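Local coordinates for protein LD10117p (Drosophila melanogaster, PDB 5HJQ) that acts as a GTPase-activating protein for Rab35 in synaptic vesicle protein recycling and binds phosphoinositides through its TBC domain, the part crystallised here, at residues Ile200-Leu204 and Ile215-Gly219; Ala280-His286 and Cys340-Ser346. One frame throughout, in Å; residues are numbered along the deposited sequence.

Contact 1 (Ile200-Leu204 and Ile215-Gly219); sequences ITSIL and ICLAG
A buried packing of mainly apolar side chains joins the C-terminal end of helix 197-204 to helix 210-221, with L217 reaching across to I200, T201 and L204. The two short axes come no closer than 10.6 Å and run at 140° to each other, so branched side chains have to bridge the gap, and no hydrogen bond crosses it. L217 does most of this work. Its CG lies 3.5 Å from CD1 of L204, the closest carbon pair of the contact, while both its methyls come up to the T201 hydroxyl: CD1 of L217 sits 3.2 Å from OG1 of T201 and CD2 stands almost as near. That hydroxyl can face a leucine because its bonding is settled within its own helix. With OG1 anti to the carbonyl carbon (chi1 -60°), it lies beside the backbone N and bonds to the carbonyl of L197 one turn back, so the polar group is satisfied although it is buried against leucine methyls. Helix 197-204, helix 210-221 and the loop between them form a helical hairpin in the all-helical TBC domain, and helix 171-187 lines its T201 side, where I180 touches both T201 and L217. I200 adds the margin of the patch, its CG2 4.2 Å from CD2 of L217, the two side chains running past one another in opposing senses. Farther along, L204 spreads both methyls against C216, with its CD1 3.9 Å from the cysteine CB. C216 is slim enough to admit that leucine fork, and helix 113-122 closes in from beyond through W117 on L204 and C121 on C216.

Contact 2 (Ala280-His286 and Cys340-Ser346); sequences AGLPFQH and CKKIPVS
G281 and C340 bring their backbones together, CA to CA 4.7 Å, and from there the two segments run on to H286 and S346, whose CA atoms are 7.4 Å apart. Glycine suits the first position because it has no side chain to come between the segments, and C340 CB rests just 3.5 Å from G281 C. The carbonyl of G281 receives a CA-H...O contact from K341, with G281 O 3.2 Å from K341 CA, and the aliphatic part of the lysine runs on alongside the backbone until its CE reaches A280 O. Beyond the glycine, L282 turns CD2 back to lie 3.8 Å from C340 CB, and P283 lays its ring edge against I343, with P283 CD 3.6 Å from I343 CG2. That same methyl serves H286. I343 has CG1 anti to the backbone N (chi1 -172°), which puts CG2 between the N and the carbonyl carbon and directs it over one face of the imidazole, in a CH-pi contact 3.9 Å from the ring centroid and offset toward the rim. The histidine ring, flat and with a donor at its far end, answers both needs: its face takes the methyl, and its NE2 gives a hydrogen bond to V345 O of 2.8 Å at 164°, in the plane of both ring and carbonyl. Bond and methyl together fix the ring's rotation. P347 and L350 of helix 347-356 also touch H286. P283 and S346 are both N-cap residues, and the S346 hydroxyl caps K349 N. Two inter-helix turns of the all-helical TBC domain thus pack together, one leading into helix 284-297 and the other into helix 347-356, with the L282 side chain about 11 Å from that of R304, a phosphoinositide-binding residue: near the lipid pocket without belonging to it.

How the contacts relate
From the N terminus, the chain first meets contact 1, which closes a short loop of ten intervening residues between neighbouring helices. It then passes through helices 233-250 and 252-261 and the short helices up to 274-279 before contact 2 opens. That second loop is far longer: its 53 intervening residues are mostly helical and include helix 300-317 and most of helix 332-341. The loops follow in series, neither nesting nor crossing. The centres of contact 1 and contact 2 are 21 Å apart, on opposite sides of the chain's centre. Helix 284-297 spans the interval: it starts within segment 280-286, and farther along Y294 and F295 touch I200 and L204 of contact 1.

Contact 1 (Ile200-Leu204 and Ile215-Gly219)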
# COMPACT_ATOMS: atom_id res chain seq x y z
N ILE A 200 -2.25 -6.17 -0.38
CA ILE A 200 -2.72 -5.51 -1.59
C ILE A 200 -3.73 -6.40 -2.33
O ILE A 200 -4.77 -5.93 -2.80
CB ILE A 200 -1.55 -5.15 -2.53
CG1 ILE A 200 -0.68 -4.06 -1.90
CG2 ILE A 200 -2.07 -4.70 -3.88
CD1 ILE A 200 0.45 -3.61 -2.80
N THR A 201 -3.41 -7.69 -2.42
CA THR A 201 -4.29 -8.67 -3.04
C THR A 201 -5.67 -8.64 -2.40
O THR A 201 -6.68 -8.68 -3.10
CB THR A 201 -3.71 -10.10 -2.92
OG1 THR A 201 -2.44 -10.15 -3.57
CG2 THR A 201 -4.65 -11.12 -3.55
N SER A 202 -5.70 -8.54 -1.08
CA SER A 202 -6.95 -8.44 -0.34
C SER A 202 -7.72 -7.17 -0.70
O SER A 202 -8.94 -7.20 -0.81
CB SER A 202 -6.68 -8.47 1.17
OG SER A 202 -6.25 -9.75 1.59
N ILE A 203 -7.01 -6.07 -0.88
CA ILE A 203 -7.63 -4.79 -1.21
C ILE A 203 -8.27 -4.83 -2.60
O ILE A 203 -9.41 -4.39 -2.78
CB ILE A 203 -6.61 -3.64 -1.16
CG1 ILE A 203 -6.08 -3.46 0.27
CG2 ILE A 203 -7.23 -2.34 -1.64
CD1 ILE A 203 -5.11 -2.30 0.42
N LEU A 204 -7.53 -5.35 -3.56
CA LEU A 204 -8.03 -5.52 -4.92
C LEU A 204 -9.32 -6.32 -4.93
O LEU A 204 -10.28 -5.98 -5.63
CB LEU A 204 -6.98 -6.21 -5.79
CG LEU A 204 -5.69 -5.43 -6.03
CD1 LEU A 204 -4.64 -6.35 -6.64
CD2 LEU A 204 -5.96 -4.25 -6.94
N ILE A 215 -4.51 -10.22 -12.41
CA ILE A 215 -3.97 -9.50 -13.55
C ILE A 215 -3.44 -8.12 -13.13
O ILE A 215 -2.44 -7.64 -13.68
CB ILE A 215 -5.01 -9.35 -14.67
CG1 ILE A 215 -5.46 -10.73 -15.17
CG2 ILE A 215 -4.45 -8.54 -15.82
CD1 ILE A 215 -6.57 -10.67 -16.23
N CYS A 216 -4.10 -7.50 -12.16
CA CYS A 216 -3.57 -6.27 -11.57
C CYS A 216 -2.22 -6.51 -10.92
O CYS A 216 -1.25 -5.79 -11.17
CB CYS A 216 -4.54 -5.71 -10.53
SG CYS A 216 -5.97 -4.88 -11.23
N LEU A 217 -2.16 -7.54 -10.08
CA LEU A 217 -0.95 -7.88 -9.33
C LEU A 217 0.23 -8.21 -10.24
O LEU A 217 1.34 -7.71 -10.03
CB LEU A 217 -1.22 -9.06 -8.40
CG LEU A 217 -2.08 -8.71 -7.19
CD1 LEU A 217 -2.89 -9.90 -6.71
CD2 LEU A 217 -1.21 -8.16 -6.07
N ALA A 218 -0.00 -9.05 -11.24
CA ALA A 218 1.04 -9.43 -12.18
C ALA A 218 1.53 -8.23 -12.97
O ALA A 218 2.69 -8.17 -13.38
CB ALA A 218 0.55 -10.52 -13.11
N GLY A 219 0.64 -7.27 -13.19
CA GLY A 219 1.02 -6.03 -13.84
C GLY A 219 1.96 -5.24 -12.95
O GLY A 219 3.05 -4.86 -13.36

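Contact 2 (Ala280-His286 and Cys340-Ser346)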
# COMPACT_ATOMS: atom_id res chain seq x y z
N ALA A 280 -1.60 -1.47 7.83
CA ALA A 280 -2.14 -2.13 9.01
C ALA A 280 -2.56 -1.14 10.10
O ALA A 280 -2.86 -1.53 11.22
CB ALA A 280 -1.12 -3.11 9.57
N GLY A 281 -2.58 0.14 9.76
CA GLY A 281 -2.96 1.17 10.71
C GLY A 281 -4.13 2.01 10.23
O GLY A 281 -5.19 2.01 10.85
N LEU A 282 -3.92 2.73 9.14
CA LEU A 282 -4.94 3.61 8.57
C LEU A 282 -6.24 2.85 8.33
O LEU A 282 -6.21 1.69 7.94
CB LEU A 282 -4.46 4.23 7.26
CG LEU A 282 -3.25 5.16 7.34
CD1 LEU A 282 -2.99 5.81 6.00
CD2 LEU A 282 -3.45 6.20 8.42
N PRO A 283 -7.38 3.51 8.59
CA PRO A 283 -8.67 2.88 8.34
C PRO A 283 -8.84 2.54 6.86
O PRO A 283 -8.22 3.19 6.01
CB PRO A 283 -9.68 3.94 8.79
CG PRO A 283 -8.90 4.86 9.69
CD PRO A 283 -7.52 4.87 9.13
N PHE A 284 -9.66 1.53 6.56
CA PHE A 284 -9.84 1.04 5.19
C PHE A 284 -10.21 2.15 4.21
O PHE A 284 -9.68 2.22 3.10
CB PHE A 284 -10.91 -0.06 5.19
CG PHE A 284 -11.05 -0.78 3.88
CD1 PHE A 284 -10.10 -1.70 3.47
CD2 PHE A 284 -12.13 -0.52 3.05
CE1 PHE A 284 -10.23 -2.35 2.26
CE2 PHE A 284 -12.26 -1.17 1.84
CZ PHE A 284 -11.31 -2.09 1.45
N GLN A 285 -11.13 3.00 4.64
CA GLN A 285 -11.52 4.22 3.94
C GLN A 285 -10.33 5.04 3.42
O GLN A 285 -10.37 5.54 2.30
CB GLN A 285 -12.34 5.05 4.92
CG GLN A 285 -11.84 4.81 6.32
CD GLN A 285 -12.71 5.38 7.40
OE1 GLN A 285 -12.80 6.59 7.57
NE2 GLN A 285 -13.33 4.50 8.18
N HIS A 286 -9.30 5.19 4.24
CA HIS A 286 -8.12 5.97 3.85
C HIS A 286 -7.26 5.20 2.87
O HIS A 286 -6.76 5.76 1.89
CB HIS A 286 -7.27 6.36 5.08
CG HIS A 286 -7.98 7.23 6.06
ND1 HIS A 286 -9.09 6.81 6.77
CD2 HIS A 286 -7.74 8.50 6.46
CE1 HIS A 286 -9.50 7.78 7.56
NE2 HIS A 286 -8.70 8.82 7.40
N CYS A 340 -2.67 5.59 13.92
CA CYS A 340 -3.22 5.51 12.57
C CYS A 340 -4.64 4.95 12.56
O CYS A 340 -5.48 5.39 11.78
CB CYS A 340 -2.31 4.64 11.68
SG CYS A 340 -0.70 5.38 11.31
N LYS A 341 -4.90 3.98 13.44
CA LYS A 341 -6.23 3.40 13.55
C LYS A 341 -7.26 4.44 13.95
O LYS A 341 -8.45 4.31 13.65
CB LYS A 341 -6.24 2.25 14.56
CG LYS A 341 -5.21 1.16 14.30
CD LYS A 341 -5.88 -0.20 14.22
CE LYS A 341 -4.85 -1.32 14.06
NZ LYS A 341 -4.01 -1.48 15.27
N LYS A 342 -6.80 5.49 14.63
CA LYS A 342 -7.68 6.57 15.07
C LYS A 342 -7.25 7.90 14.46
O LYS A 342 -7.42 8.95 15.08
CB LYS A 342 -7.66 6.67 16.60
CG LYS A 342 -7.69 5.32 17.31
CD LYS A 342 -9.01 5.09 18.03
CE LYS A 342 -8.85 5.28 19.54
NZ LYS A 342 -10.09 4.91 20.28
N ILE A 343 -6.69 7.84 13.25
CA ILE A 343 -6.14 9.02 12.58
C ILE A 343 -7.17 10.15 12.52
O ILE A 343 -8.30 9.96 12.09
CB ILE A 343 -5.62 8.66 11.16
CG1 ILE A 343 -4.86 9.84 10.54
CG2 ILE A 343 -6.74 8.18 10.25
CD1 ILE A 343 -3.40 9.88 10.93
N PRO A 344 -6.77 11.34 13.00
CA PRO A 344 -7.70 12.47 13.16
C PRO A 344 -7.93 13.31 11.90
O PRO A 344 -8.44 14.42 12.02
CB PRO A 344 -7.03 13.31 14.25
CG PRO A 344 -5.58 13.05 14.06
CD PRO A 344 -5.46 11.61 13.62
N VAL A 345 -7.57 12.80 10.73
CA VAL A 345 -7.89 13.51 9.49
C VAL A 345 -8.64 12.62 8.51
O VAL A 345 -8.49 11.39 8.52
CB VAL A 345 -6.63 14.06 8.78
CG1 VAL A 345 -5.97 15.14 9.63
CG2 VAL A 345 -5.65 12.93 8.47
N SER A 346 -9.46 13.24 7.67
CA SER A 346 -10.21 12.53 6.64
C SER A 346 -9.25 12.01 5.58
O SER A 346 -8.11 12.47 5.49
CB SER A 346 -11.26 13.45 6.01
OG SER A 346 -10.65 14.49 5.27